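Local coordinates for protein cellobiose 2-epimerase (Spirochaeta thermophila DSM 6192, PDB 5ZIG) that probably catalyses the reversible epimerization of cellobiose to 4-O-beta-D-glucopyranosyl-D-mannose, at residues E140-T143 with L144-T148; T208-P211 with R212-E215; F149-L152 with E153-R157; Y87-T91 with H92-D96; L260-E263 with S264-L268. All coordinates share one frame; numbering follows the deposited sequence. Where two conformers were deposited one is given.

Contact 1: E140-T143 with L144-T148; sequences EALT and LAWET
E147 N donates to T143 O at 2.9 Å, and L144 N makes a bond to E140 O of the same length; A145 and W146 continue the ladder onto A141 O and L142 O. Within the following turn the buried hydroxyl of T148 is spent on the backbone: T148 OG1 donates to L144 O at 2.8 Å, while T148 N reaches that oxygen from the opposite face of its carbonyl plane. The two carboxylates work outward, E140 hydrogen-bonding to Y87 OH and E147 joining Y95 OH and R100, the latter in a salt bridge. Beneath these polar ends the stems of E140 and L144 run alongside each other, E140 CG lying 4.0 Å from L144 CD1. The other paired side chains are L142 and W146. With L142 CG anti to its backbone N (chi1 -166°) and W146 CG anti to the carbonyl carbon (chi1 -86°), both point the same way, and L142 CG comes to 3.9 Å from W146 NE1 on the five-membered side of the indole. The six-membered ring reaches on to T208, E210 and V213. Were an alanine here instead of W146, L142 would probably lose its lateral neighbour and a gap would open toward the 208-213 turn. The i/i+4 ladder and side-chain pairs are those of a regular alpha-helix, here helix 139-156, packed against helices 77-94, 119-136 and 191-208 in this family's (alpha/alpha)6 barrel.

Contact 2: T208-P211 with R212-E215; sequences TKEP and RVRE
The side chains of E210 and R212 run alongside each other, pointing the same way, with the planes of carboxylate and guanidinium 37° apart, yet what joins the two residues is a backbone N-H: R212 N reaches E210 OE2 on its anti side, 23° out of the carboxylate plane, at 3.3 Å. This is a helix N-cap, with E210 immediately ahead of helix 211-228 and its side chain serving an amide of the first turn. The bend at chi2 (51°) folds the acid back over the helix start, and OE2 also lies 3.5 Å from R212 CG. The charged groups themselves do not meet, R212 NE being 5.7 Å from E210 OE2; the guanidinium extends toward helix 139-156, where NH1 has a long, weak ion pair with D150. The main-chain oxygen of E210 receives weak bonds from V213 N and R214 N, and the first full-strength rung of the helix runs from E215 N to P211 O, 2.9 Å long. Apolar contact backs the cap: V213 crosses E210 at about a right angle, bringing V213 CG2 to 3.9 Å from E210 CB. If an alanine stood here in place of E210, R212 N would probably be left without its capping acceptor and the helix start would be less firmly fixed. Upstream, K209 leaves helix 191-208 with positive phi, and E210 N then turns toward the hydroxyl of T208, itself bonded to L204 O; the distance from E210 N to T208 OG1 is 3.4 Å, a weak bond.

Contact 3: F149-L152 with E153-R157; sequences FDLL and EDRGR
E153 climbs over the ring of F149, one helical turn earlier, and most of its side chain can be followed against it. CB sets out 3.7 Å from F149 O. CG, anti to its own carbonyl carbon (chi1 -60°), passes even nearer that oxygen and settles over one face of the phenyl ring, 3.9 Å from the centroid and 17° off the normal, a CH-pi contact displaced toward the CZ rim. The bend at chi2 then lays the carboxylate almost parallel to the ring, the planes 15° apart, with OE2 at 4.2 Å from F149 CE1. At the tip OE2 is hydrogen-bonded to both Y164 OH and Y201 OH, so two hydroxyls grip this one oxygen of the buried residue; Y201 also meets F149 edge to face. On the outward side D154 crowds its own turn. D154 N donates to D150 O at 2.7 Å, and the D154 carboxylate bends back over the same carbonyl, D154 OD1 lying 3.1 Å from D150 O, two acceptors that are close without being hydrogen-bonded. Further along, L151 O takes two amides, R155 N at 2.7 Å and G156 N at 3.1 Å, the second in the carbonyl plane. A beta carbon at G156 would come very close to L152 O, which is consistent with a glycine here. R155 leads away to W172 O, and G156 pairs with the backbone of Y165. Together these features describe a helix end that widens into a pi-type turn before the chain leaves helix 139-156.

Contact 4: Y87-T91 with H92-D96; sequences YRFLT and HALYD
The closing turns of helix 77-94, where F89 packs against A93 and L94, widen into a pi-type turn before the chain passes into a loop. F89 O shows the change: it accepts A93 N at 3.1 Å from well above its carbonyl plane, 40° out of it, and also L94 N, one residue further, in a weak bond of 3.3 Å. The same residue supplies the aromatic floor. With CG anti to the backbone N (chi1 -164°), the F89 ring swings toward the helix end and A93 CB sits over its centre, 3.8 Å from the centroid and 11° off the normal, a nearly vertical CH-pi contact. L94 CD1 approaches the same ring obliquely and also meets L90 CD1 at 4.0 Å, the two leucines crossing at about a right angle. Beyond them L90 reaches L57 and L64 and L94 reaches T60, all on helix 57-73, so the paired leucines lie between this helix end and helix 57-73. Polar contacts follow along the backbone. H92 N continues the ordinary ladder to R88 O, and Y95 CB lies against T91 O at 3.3 Å as the chain turns off. The Y95 ring leads away from the turn, and its hydroxyl is hydrogen-bonded to E147 of helix 139-156. T91 and H92, neighbours in sequence, are joined through their side chains as well: T91 OG1 lies in the plane of the imidazole at its edge, 3.1 Å from H92 ND1, in a hydrogen bond in which either could be the donor.

Contact 5: L260-E263 with S264-L268; sequences LLTE and SVELL
Four i to i+4 bonds carry the backbone through this buried part of helix 251-269, from S264 N to L260 O at 3.2 Å through to L267 N on E263 O at 2.9 Å. The regular alpha-helix, within what is an (alpha/alpha)6 barrel in this family, takes in a polar side chain on one flank. S264 puts OG between its backbone N and carbonyl carbon (chi1 57°), the crowded position, and from there the hydroxyl turns back one turn and donates to L261 O. V265 N comes to that oxygen almost along the C=O axis, whereas the hydroxyl arrives at a sharp C=O...O angle of 121°; one carbonyl thus grips two donors, and the buried serine needs no partner beyond its own helix to use its proton. Around it, S264 touches L198 and S202 of helix 191-208 and M217 of helix 211-228. T262 and E266 form a looser pair, T262 CG2 lying 4.1 Å from E266 OE2, while the T262 hydroxyl is taken up by T258 O and N327. E263 extends fully from the helix to a salt bridge with R206, close to a bound 1,2-ethanediol that probably came from the crystallisation liquor. Its main-chain oxygen is flanked by the next turn, L267 CG approaching E263 O to 3.4 Å. The shortest link of all is the one made by the serine, 2.7 Å from S264 OG to L261 O.

In the fold
Contacts 1 and 3 share helix 139-156, the first covering regular turns and the second the widened end; contact 4 is another widened helix end, yet buried and mostly apolar, where contact 3 has a glutamate methylene over a ring and its carboxylate held by two tyrosine hydroxyls. Contact 2 is the surface case, a helix start held by a capping acid, and the indole of contact 1 packs against it. Contact 4 meets contact 1 through two tyrosine hydroxyls and glutamates. Contact 5 is buried with uninterrupted helical turns; it touches contact 2 through R214 and L268 and stands about 30 Å, centre to centre, from contact 4.

Contact 1: E140-T143 with L144-T148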
# COMPACT_ATOMS: atom_id res chain seq x y z
N GLU A 140 17.22 -14.51 -8.78
CA GLU A 140 16.29 -15.47 -8.21
C GLU A 140 15.02 -14.79 -7.67
O GLU A 140 13.93 -15.37 -7.76
CB GLU A 140 16.98 -16.28 -7.11
CG GLU A 140 16.05 -16.93 -6.12
CD GLU A 140 16.77 -17.40 -4.87
OE1 GLU A 140 17.60 -18.33 -4.99
OE2 GLU A 140 16.52 -16.83 -3.78
N ALA A 141 15.16 -13.57 -7.15
CA ALA A 141 14.00 -12.83 -6.65
C ALA A 141 12.98 -12.58 -7.76
O ALA A 141 11.77 -12.65 -7.53
CB ALA A 141 14.43 -11.49 -6.03
N LEU A 142 13.45 -12.24 -8.97
CA LEU A 142 12.51 -12.04 -10.08
C LEU A 142 11.88 -13.36 -10.51
O LEU A 142 10.68 -13.40 -10.82
CB LEU A 142 13.21 -11.36 -11.26
CG LEU A 142 12.29 -10.78 -12.36
CD1 LEU A 142 11.50 -9.58 -11.83
CD2 LEU A 142 13.08 -10.40 -13.59
N THR A 143 12.64 -14.44 -10.52
CA THR A 143 12.04 -15.73 -10.85
C THR A 143 10.94 -16.10 -9.86
O THR A 143 9.87 -16.58 -10.25
CB THR A 143 13.12 -16.81 -10.92
OG1 THR A 143 14.01 -16.50 -12.00
CG2 THR A 143 12.51 -18.18 -11.16
N LEU A 144 11.16 -15.80 -8.57
CA LEU A 144 10.13 -16.08 -7.58
C LEU A 144 8.91 -15.19 -7.78
O LEU A 144 7.77 -15.64 -7.61
CB LEU A 144 10.70 -15.93 -6.17
CG LEU A 144 11.43 -17.20 -5.73
CD1 LEU A 144 12.34 -16.92 -4.56
CD2 LEU A 144 10.41 -18.25 -5.36
N ALA A 145 9.11 -13.92 -8.11
CA ALA A 145 7.95 -13.08 -8.39
C ALA A 145 7.16 -13.64 -9.57
O ALA A 145 5.92 -13.60 -9.57
CB ALA A 145 8.40 -11.64 -8.66
N TRP A 146 7.85 -14.23 -10.55
CA TRP A 146 7.18 -14.77 -11.73
C TRP A 146 6.40 -16.03 -11.40
O TRP A 146 5.29 -16.24 -11.92
CB TRP A 146 8.20 -15.05 -12.82
CG TRP A 146 8.51 -13.88 -13.68
CD1 TRP A 146 9.75 -13.36 -13.95
CD2 TRP A 146 7.58 -13.06 -14.39
NE1 TRP A 146 9.64 -12.28 -14.80
CE2 TRP A 146 8.32 -12.08 -15.08
CE3 TRP A 146 6.18 -13.07 -14.52
CZ2 TRP A 146 7.71 -11.12 -15.87
CZ3 TRP A 146 5.59 -12.12 -15.31
CH2 TRP A 146 6.36 -11.16 -15.98
N GLU A 147 6.98 -16.90 -10.57
CA GLU A 147 6.27 -18.07 -10.09
C GLU A 147 4.99 -17.68 -9.37
O GLU A 147 3.93 -18.29 -9.56
CB GLU A 147 7.17 -18.89 -9.16
CG GLU A 147 6.66 -20.29 -8.81
CD GLU A 147 7.52 -20.99 -7.77
OE1 GLU A 147 7.74 -20.45 -6.66
OE2 GLU A 147 8.01 -22.09 -8.08
N THR A 148 5.05 -16.64 -8.53
CA THR A 148 3.89 -16.26 -7.74
C THR A 148 2.81 -15.63 -8.62
O THR A 148 1.63 -15.96 -8.49
CB THR A 148 4.34 -15.30 -6.61
OG1 THR A 148 5.53 -15.82 -5.99
CG2 THR A 148 3.25 -15.14 -5.57

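Contact 2: T208-P211 with R212-E215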
# COMPACT_ATOMS: atom_id res chain seq x y z
N THR A 208 9.61 -5.35 -15.89
CA THR A 208 9.84 -6.34 -16.94
C THR A 208 9.20 -6.04 -18.30
O THR A 208 9.65 -6.60 -19.30
CB THR A 208 9.34 -7.73 -16.51
OG1 THR A 208 7.91 -7.71 -16.41
CG2 THR A 208 9.93 -8.17 -15.17
N LYS A 209 8.15 -5.22 -18.36
CA LYS A 209 7.45 -4.92 -19.61
C LYS A 209 6.92 -6.19 -20.27
O LYS A 209 6.77 -6.25 -21.50
CB LYS A 209 8.35 -4.15 -20.59
CG LYS A 209 8.37 -2.64 -20.38
CD LYS A 209 9.26 -2.25 -19.21
CE LYS A 209 10.66 -2.85 -19.35
NZ LYS A 209 11.61 -2.42 -18.27
N GLU A 210 6.64 -7.20 -19.47
CA GLU A 210 6.07 -8.42 -20.00
C GLU A 210 4.61 -8.15 -20.34
O GLU A 210 3.87 -7.63 -19.49
CB GLU A 210 6.24 -9.56 -19.00
CG GLU A 210 5.52 -10.87 -19.33
CD GLU A 210 5.79 -11.37 -20.74
OE1 GLU A 210 6.98 -11.49 -21.12
OE2 GLU A 210 4.80 -11.63 -21.47
N PRO A 211 4.18 -8.39 -21.58
CA PRO A 211 2.79 -8.07 -21.96
C PRO A 211 1.73 -8.85 -21.18
O PRO A 211 0.58 -8.39 -21.10
CB PRO A 211 2.75 -8.42 -23.46
CG PRO A 211 4.17 -8.28 -23.92
CD PRO A 211 5.02 -8.72 -22.75
N ARG A 212 2.06 -10.01 -20.63
CA ARG A 212 1.06 -10.76 -19.87
C ARG A 212 0.68 -10.01 -18.60
O ARG A 212 -0.49 -10.01 -18.19
CB ARG A 212 1.56 -12.17 -19.56
CG ARG A 212 1.70 -13.04 -20.79
CD ARG A 212 1.47 -14.51 -20.49
NE ARG A 212 0.45 -14.71 -19.47
CZ ARG A 212 0.70 -15.11 -18.23
NH1 ARG A 212 1.95 -15.35 -17.84
NH2 ARG A 212 -0.29 -15.27 -17.36
N VAL A 213 1.64 -9.33 -17.99
CA VAL A 213 1.30 -8.46 -16.87
C VAL A 213 0.38 -7.33 -17.33
O VAL A 213 -0.63 -7.03 -16.67
CB VAL A 213 2.57 -7.91 -16.20
CG1 VAL A 213 2.25 -7.45 -14.75
CG2 VAL A 213 3.61 -8.98 -16.21
N ARG A 214 0.71 -6.70 -18.46
CA ARG A 214 -0.09 -5.55 -18.90
C ARG A 214 -1.52 -5.97 -19.18
O ARG A 214 -2.47 -5.22 -18.90
CB ARG A 214 0.51 -4.89 -20.15
CG ARG A 214 -0.54 -4.10 -20.97
CD ARG A 214 -0.16 -3.86 -22.43
NE ARG A 214 0.40 -2.53 -22.61
CZ ARG A 214 1.66 -2.30 -22.97
NH1 ARG A 214 2.48 -3.31 -23.21
NH2 ARG A 214 2.10 -1.05 -23.10
N GLU A 215 -1.69 -7.18 -19.71
CA GLU A 215 -3.03 -7.69 -19.98
C GLU A 215 -3.80 -7.94 -18.69
O GLU A 215 -4.99 -7.62 -18.60
CB GLU A 215 -2.92 -8.95 -20.85
CG GLU A 215 -2.46 -8.59 -22.28
CD GLU A 215 -2.10 -9.78 -23.15
OE1 GLU A 215 -2.06 -10.93 -22.65
OE2 GLU A 215 -1.83 -9.56 -24.35

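Contact 3: F149-L152 with E153-R157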
# COMPACT_ATOMS: atom_id res chain seq x y z
N PHE A 149 3.21 -14.69 -9.49
CA PHE A 149 2.33 -14.19 -10.56
C PHE A 149 1.61 -15.34 -11.26
O PHE A 149 0.38 -15.32 -11.42
CB PHE A 149 3.16 -13.39 -11.57
CG PHE A 149 2.38 -12.91 -12.79
CD1 PHE A 149 1.54 -11.81 -12.71
CD2 PHE A 149 2.48 -13.58 -13.99
CE1 PHE A 149 0.84 -11.35 -13.83
CE2 PHE A 149 1.78 -13.14 -15.12
CZ PHE A 149 0.96 -12.01 -15.04
N ASP A 150 2.36 -16.36 -11.68
CA ASP A 150 1.73 -17.47 -12.39
C ASP A 150 0.67 -18.13 -11.54
O ASP A 150 -0.38 -18.55 -12.06
CB ASP A 150 2.79 -18.49 -12.83
CG ASP A 150 3.49 -18.07 -14.11
OD1 ASP A 150 2.94 -17.17 -14.79
OD2 ASP A 150 4.57 -18.61 -14.42
N LEU A 151 0.88 -18.20 -10.21
CA LEU A 151 -0.12 -18.82 -9.34
C LEU A 151 -1.35 -17.94 -9.24
O LEU A 151 -2.49 -18.44 -9.28
CB LEU A 151 0.45 -19.07 -7.95
CG LEU A 151 1.40 -20.24 -7.71
CD1 LEU A 151 1.98 -20.13 -6.31
CD2 LEU A 151 0.69 -21.58 -7.91
N LEU A 152 -1.13 -16.64 -9.03
CA LEU A 152 -2.22 -15.67 -9.00
C LEU A 152 -3.09 -15.76 -10.25
O LEU A 152 -4.32 -15.66 -10.17
CB LEU A 152 -1.65 -14.26 -8.83
CG LEU A 152 -1.31 -13.73 -7.44
CD1 LEU A 152 -0.77 -14.81 -6.50
CD2 LEU A 152 -0.32 -12.58 -7.55
N GLU A 153 -2.47 -15.94 -11.42
CA GLU A 153 -3.26 -16.04 -12.63
C GLU A 153 -3.83 -17.45 -12.78
O GLU A 153 -5.02 -17.62 -13.04
CB GLU A 153 -2.41 -15.65 -13.85
CG GLU A 153 -1.86 -14.22 -13.80
CD GLU A 153 -2.95 -13.18 -13.76
OE1 GLU A 153 -3.76 -13.10 -14.73
OE2 GLU A 153 -3.02 -12.43 -12.75
N ASP A 154 -3.00 -18.47 -12.56
CA ASP A 154 -3.46 -19.83 -12.86
C ASP A 154 -4.46 -20.34 -11.82
O ASP A 154 -5.49 -20.93 -12.17
CB ASP A 154 -2.26 -20.77 -13.01
CG ASP A 154 -1.31 -20.34 -14.16
OD1 ASP A 154 -0.13 -20.76 -14.17
OD2 ASP A 154 -1.75 -19.56 -15.04
N ARG A 155 -4.19 -20.12 -10.53
CA ARG A 155 -5.12 -20.54 -9.48
C ARG A 155 -6.01 -19.41 -8.97
O ARG A 155 -7.16 -19.67 -8.60
CB ARG A 155 -4.37 -21.14 -8.28
CG ARG A 155 -3.36 -22.24 -8.62
CD ARG A 155 -4.01 -23.46 -9.25
NE ARG A 155 -5.05 -24.05 -8.40
CZ ARG A 155 -6.33 -24.15 -8.75
NH1 ARG A 155 -6.73 -23.71 -9.94
NH2 ARG A 155 -7.21 -24.68 -7.92
N GLY A 156 -5.52 -18.17 -8.94
CA GLY A 156 -6.28 -17.10 -8.32
C GLY A 156 -7.41 -16.53 -9.15
O GLY A 156 -8.43 -16.11 -8.60
N ARG A 157 -7.26 -16.54 -10.47
CA ARG A 157 -8.24 -15.87 -11.32
C ARG A 157 -9.54 -16.65 -11.38
O ARG A 157 -9.55 -17.86 -11.65
CB ARG A 157 -7.69 -15.66 -12.73
CG ARG A 157 -6.92 -14.37 -12.92
CD ARG A 157 -7.82 -13.11 -13.00
NE ARG A 157 -9.13 -13.33 -13.63
CZ ARG A 157 -9.37 -13.26 -14.94
NH1 ARG A 157 -8.39 -13.00 -15.80
NH2 ARG A 157 -10.59 -13.46 -15.39

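Contact 4: Y87-T91 with H92-D96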
# COMPACT_ATOMS: atom_id res chain seq x y z
N TYR A 87 14.73 -10.32 2.59
CA TYR A 87 14.56 -11.22 1.45
C TYR A 87 14.80 -12.67 1.86
O TYR A 87 13.99 -13.55 1.57
CB TYR A 87 15.50 -10.81 0.32
CG TYR A 87 15.53 -11.77 -0.86
CD1 TYR A 87 14.47 -11.83 -1.75
CD2 TYR A 87 16.62 -12.59 -1.06
CE1 TYR A 87 14.51 -12.69 -2.82
CE2 TYR A 87 16.66 -13.47 -2.12
CZ TYR A 87 15.61 -13.51 -3.00
OH TYR A 87 15.67 -14.38 -4.05
N ARG A 88 15.93 -12.94 2.54
CA ARG A 88 16.24 -14.29 2.99
C ARG A 88 15.13 -14.87 3.86
O ARG A 88 14.77 -16.05 3.73
CB ARG A 88 17.56 -14.29 3.76
CG ARG A 88 18.78 -13.96 2.91
CD ARG A 88 20.08 -14.12 3.71
NE ARG A 88 20.13 -13.20 4.85
CZ ARG A 88 20.75 -12.02 4.83
NH1 ARG A 88 21.37 -11.62 3.73
NH2 ARG A 88 20.75 -11.25 5.90
N PHE A 89 14.56 -14.05 4.75
CA PHE A 89 13.46 -14.52 5.59
C PHE A 89 12.20 -14.75 4.79
O PHE A 89 11.44 -15.68 5.07
CB PHE A 89 13.18 -13.54 6.73
CG PHE A 89 12.35 -14.13 7.84
CD1 PHE A 89 12.92 -14.98 8.77
CD2 PHE A 89 10.99 -13.86 7.93
CE1 PHE A 89 12.15 -15.55 9.80
CE2 PHE A 89 10.21 -14.42 8.94
CZ PHE A 89 10.80 -15.28 9.88
N LEU A 90 11.95 -13.89 3.79
CA LEU A 90 10.82 -14.10 2.90
C LEU A 90 10.94 -15.41 2.14
O LEU A 90 9.96 -16.13 1.95
CB LEU A 90 10.70 -12.94 1.93
CG LEU A 90 9.57 -13.11 0.93
CD1 LEU A 90 8.23 -13.04 1.65
CD2 LEU A 90 9.70 -12.06 -0.19
N THR A 91 12.14 -15.75 1.69
CA THR A 91 12.27 -16.86 0.77
C THR A 91 12.67 -18.17 1.43
O THR A 91 12.59 -19.21 0.78
CB THR A 91 13.26 -16.54 -0.35
OG1 THR A 91 14.53 -16.20 0.20
CG2 THR A 91 12.73 -15.40 -1.19
N HIS A 92 13.08 -18.15 2.71
CA HIS A 92 13.43 -19.35 3.44
C HIS A 92 12.44 -19.71 4.53
O HIS A 92 12.42 -20.87 4.96
CB HIS A 92 14.81 -19.21 4.09
CG HIS A 92 15.94 -19.10 3.12
ND1 HIS A 92 15.96 -18.18 2.09
CD2 HIS A 92 17.11 -19.78 3.03
CE1 HIS A 92 17.08 -18.31 1.41
NE2 HIS A 92 17.80 -19.27 1.96
N ALA A 93 11.64 -18.75 5.01
CA ALA A 93 10.63 -19.02 6.01
C ALA A 93 9.21 -18.90 5.45
O ALA A 93 8.44 -19.87 5.51
CB ALA A 93 10.81 -18.10 7.23
N LEU A 94 8.86 -17.75 4.87
CA LEU A 94 7.48 -17.56 4.40
C LEU A 94 7.18 -18.31 3.11
O LEU A 94 6.01 -18.58 2.80
CB LEU A 94 7.21 -16.05 4.24
CG LEU A 94 7.14 -15.36 5.62
CD1 LEU A 94 7.64 -13.90 5.56
CD2 LEU A 94 5.73 -15.45 6.25
N TYR A 95 8.21 -18.65 2.34
CA TYR A 95 8.01 -19.37 1.09
C TYR A 95 7.63 -20.84 1.35
O TYR A 95 8.25 -21.53 2.16
CB TYR A 95 9.30 -19.27 0.27
CG TYR A 95 9.21 -19.86 -1.12
CD1 TYR A 95 8.27 -19.40 -2.02
CD2 TYR A 95 10.07 -20.88 -1.51
CE1 TYR A 95 8.19 -19.95 -3.30
CE2 TYR A 95 10.00 -21.43 -2.77
CZ TYR A 95 9.07 -20.96 -3.67
OH TYR A 95 9.02 -21.52 -4.92
N ASP A 96 6.60 -21.31 0.65
CA ASP A 96 6.14 -22.70 0.72
C ASP A 96 6.90 -23.47 -0.35
O ASP A 96 6.54 -23.44 -1.53
CB ASP A 96 4.62 -22.78 0.54
CG ASP A 96 4.06 -24.23 0.63
OD1 ASP A 96 2.82 -24.44 0.59
OD2 ASP A 96 4.86 -25.17 0.70

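Contact 5: L260-E263 with S264-L268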
# COMPACT_ATOMS: atom_id res chain seq x y z
N LEU A 260 -2.88 4.88 -7.43
CA LEU A 260 -2.51 3.56 -7.94
C LEU A 260 -3.17 3.29 -9.28
O LEU A 260 -2.55 2.73 -10.19
CB LEU A 260 -2.85 2.46 -6.94
CG LEU A 260 -1.83 2.34 -5.80
CD1 LEU A 260 -2.29 1.35 -4.76
CD2 LEU A 260 -0.47 1.98 -6.36
N LEU A 261 -4.44 3.67 -9.43
CA LEU A 261 -5.12 3.50 -10.71
C LEU A 261 -4.43 4.34 -11.78
O LEU A 261 -4.19 3.86 -12.90
CB LEU A 261 -6.59 3.88 -10.59
CG LEU A 261 -7.64 2.84 -10.22
CD1 LEU A 261 -7.29 2.07 -8.98
CD2 LEU A 261 -8.97 3.54 -10.03
N THR A 262 -4.10 5.59 -11.44
CA THR A 262 -3.36 6.46 -12.35
C THR A 262 -2.06 5.82 -12.81
O THR A 262 -1.76 5.79 -14.01
CB THR A 262 -3.09 7.83 -11.69
OG1 THR A 262 -4.31 8.58 -11.52
CG2 THR A 262 -2.10 8.62 -12.51
N GLU A 263 -1.28 5.25 -11.87
CA GLU A 263 -0.02 4.62 -12.27
C GLU A 263 -0.23 3.55 -13.34
O GLU A 263 0.51 3.49 -14.33
CB GLU A 263 0.68 3.98 -11.07
CG GLU A 263 2.08 3.56 -11.36
CD GLU A 263 2.59 2.55 -10.37
OE1 GLU A 263 1.79 1.94 -9.63
OE2 GLU A 263 3.82 2.38 -10.31
N SER A 264 -1.23 2.69 -13.15
CA SER A 264 -1.43 1.58 -14.08
C SER A 264 -1.87 2.07 -15.46
O SER A 264 -1.38 1.59 -16.49
CB SER A 264 -2.44 0.59 -13.50
OG SER A 264 -3.66 1.23 -13.22
N VAL A 265 -2.81 3.03 -15.50
CA VAL A 265 -3.31 3.54 -16.78
C VAL A 265 -2.26 4.41 -17.47
O VAL A 265 -2.22 4.50 -18.71
CB VAL A 265 -4.65 4.27 -16.59
CG1 VAL A 265 -5.15 4.94 -17.91
CG2 VAL A 265 -5.71 3.31 -16.12
N GLU A 266 -1.36 5.03 -16.70
CA GLU A 266 -0.21 5.69 -17.31
C GLU A 266 0.77 4.66 -17.90
O GLU A 266 1.27 4.84 -19.01
CB GLU A 266 0.49 6.58 -16.28
CG GLU A 266 1.58 7.45 -16.87
CD GLU A 266 1.83 8.73 -16.07
OE1 GLU A 266 2.79 9.46 -16.40
OE2 GLU A 266 1.06 9.02 -15.13
N LEU A 267 1.04 3.57 -17.17
CA LEU A 267 1.90 2.54 -17.74
C LEU A 267 1.29 1.95 -19.01
O LEU A 267 2.02 1.52 -19.91
CB LEU A 267 2.16 1.44 -16.71
CG LEU A 267 3.16 1.77 -15.61
CD1 LEU A 267 3.09 0.68 -14.55
CD2 LEU A 267 4.57 1.92 -16.19
N LEU A 268 -0.04 1.92 -19.11
CA LEU A 268 -0.67 1.32 -20.28
C LEU A 268 -0.71 2.30 -21.46
O LEU A 268 -0.39 1.92 -22.60
CB LEU A 268 -2.08 0.84 -19.92
CG LEU A 268 -2.32 -0.63 -19.54
CD1 LEU A 268 -1.31 -1.14 -18.55
CD2 LEU A 268 -3.69 -0.75 -18.96